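Side-chain contact in UTP--glucose-1-phosphate uridylyltransferase YngB (Bacillus subtilis, PDB 7O2N), which catalyses the formation of UDP-glucose from UTP and glucose-1-phosphate, supplying glycolipid synthesis and wall teichoic acid glucosylation: residues A[137-140]-A[141-145]. Residues are numbered along the deposited sequence; the frame is centred on the assembly and turned at random.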
loop_
_atom_site.group_PDB
_atom_site.type_symbol
_atom_site.label_atom_id
_atom_site.label_comp_id
_atom_site.label_asym_id
_atom_site.label_seq_id
_atom_site.Cartn_x
_atom_site.Cartn_y
_atom_site.Cartn_z
ATOM N N SER A 137 0.608 22.543 1.118
ATOM C CA SER A 137 0.717 23.901 1.637
ATOM C C SER A 137 1.906 24.631 1.018
ATOM O O SER A 137 2.905 24.005 0.697
ATOM C CB SER A 137 0.847 23.885 3.132
ATOM O OG SER A 137 -0.246 23.207 3.706
ATOM N N GLU A 138 1.801 25.961 0.900
ATOM C CA GLU A 138 2.940 26.771 0.492
ATOM C C GLU A 138 3.940 26.806 1.649
ATOM O O GLU A 138 5.155 26.727 1.470
ATOM C CB GLU A 138 2.485 28.171 0.067
ATOM C CG GLU A 138 1.500 28.153 -1.084
ATOM C CD GLU A 138 1.147 29.533 -1.605
ATOM O OE1 GLU A 138 1.338 29.770 -2.811
ATOM O OE2 GLU A 138 0.675 30.364 -0.805
ATOM N N THR A 139 3.389 26.923 2.854
ATOM C CA THR A 139 4.114 26.842 4.101
ATOM C C THR A 139 3.730 25.533 4.801
ATOM O O THR A 139 2.568 25.334 5.175
ATOM C CB THR A 139 3.705 28.068 4.916
ATOM O OG1 THR A 139 4.414 29.170 4.365
ATOM C CG2 THR A 139 3.967 27.961 6.399
ATOM N N PRO A 140 4.690 24.610 5.049
ATOM C CA PRO A 140 4.375 23.328 5.678
ATOM C C PRO A 140 3.585 23.537 6.964
ATOM O O PRO A 140 3.896 24.425 7.765
ATOM C CB PRO A 140 5.756 22.735 5.989
ATOM C CG PRO A 140 6.675 23.372 4.978
ATOM C CD PRO A 140 6.130 24.771 4.793
ATOM N N ALA A 141 2.558 22.696 7.135
ATOM C CA ALA A 141 1.550 22.900 8.166
ATOM C C ALA A 141 2.187 23.197 9.522
ATOM O O ALA A 141 1.835 24.192 10.147
ATOM C CB ALA A 141 0.629 21.708 8.229
ATOM N N LEU A 142 3.114 22.330 9.969
ATOM C CA LEU A 142 3.707 22.452 11.298
ATOM C C LEU A 142 4.463 23.771 11.456
ATOM O O LEU A 142 4.341 24.407 12.504
ATOM C CB LEU A 142 4.618 21.254 11.577
ATOM C CG LEU A 142 5.441 21.319 12.860
ATOM C CD1 LEU A 142 4.545 21.093 14.070
ATOM C CD2 LEU A 142 6.544 20.268 12.807
ATOM N N ARG A 143 5.228 24.165 10.419
ATOM C CA ARG A 143 5.956 25.426 10.409
ATOM C C ARG A 143 5.049 26.564 10.862
ATOM O O ARG A 143 5.493 27.460 11.560
ATOM C CB ARG A 143 6.373 25.801 8.986
ATOM C CG ARG A 143 7.220 27.059 8.917
ATOM C CD ARG A 143 8.641 26.583 8.752
ATOM N NE ARG A 143 9.629 27.624 8.970
ATOM C CZ ARG A 143 9.764 28.316 10.095
ATOM N NH1 ARG A 143 8.966 28.092 11.120
ATOM N NH2 ARG A 143 10.720 29.217 10.197
ATOM N N GLN A 144 3.782 26.516 10.425
ATOM C CA GLN A 144 2.794 27.542 10.699
ATOM C C GLN A 144 2.450 27.579 12.185
ATOM O O GLN A 144 2.261 28.669 12.720
ATOM C CB GLN A 144 1.537 27.320 9.857
ATOM C CG GLN A 144 1.759 27.308 8.343
ATOM C CD GLN A 144 0.485 26.988 7.592
ATOM O OE1 GLN A 144 -0.630 27.099 8.128
ATOM N NE2 GLN A 144 0.631 26.563 6.340
ATOM N N LEU A 145 2.359 26.405 12.834
ATOM C CA LEU A 145 2.139 26.311 14.274
ATOM C C LEU A 145 3.330 26.890 15.027
ATOM O O LEU A 145 3.155 27.496 16.091
ATOM C CB LEU A 145 2.000 24.844 14.685
ATOM C CG LEU A 145 0.594 24.269 14.669
ATOM C CD1 LEU A 145 0.357 23.597 13.334
ATOM C CD2 LEU A 145 0.430 23.259 15.791
#
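Gln-144, on the first turn of its helix, reaches back to the loop that leads in and holds Thr-139 by backbone and side chain together. Its NE2 donates to Thr-139 O at 2.6 Å. The bond is bent, 140° at the hydrogen, and the donor sits somewhat off the carbonyl plane. CG lies anti to the carbonyl carbon (chi1 -59°) and the chain runs extended beyond it, which carries the amide back to the loop. On the way, the Gln-144 chain passes slantwise across Thr-139, whose methyl CG2 faces CG. The other end of the amide is also held: OE1 accepts from the backbone N of Glu-249. Cut back to alanine, this position would probably leave Thr-139 O and the N of Glu-249 without this partner. Next along the chain, Pro-140 O takes a weak bond from Gln-144 N at 3.4 Å, while Arg-143 CB lies beside the same oxygen; the guanidinium turns away to a salt bridge with Asp-147. In this GT-A-type nucleotidyltransferase domain, the turn links strand 133-136 to helix 141-152. Pro-140 and Ala-141 lean on helix 37-47, and Leu-142 and Leu-145 pack on strand 206-210, with Leu-142 also touching strand 125-129.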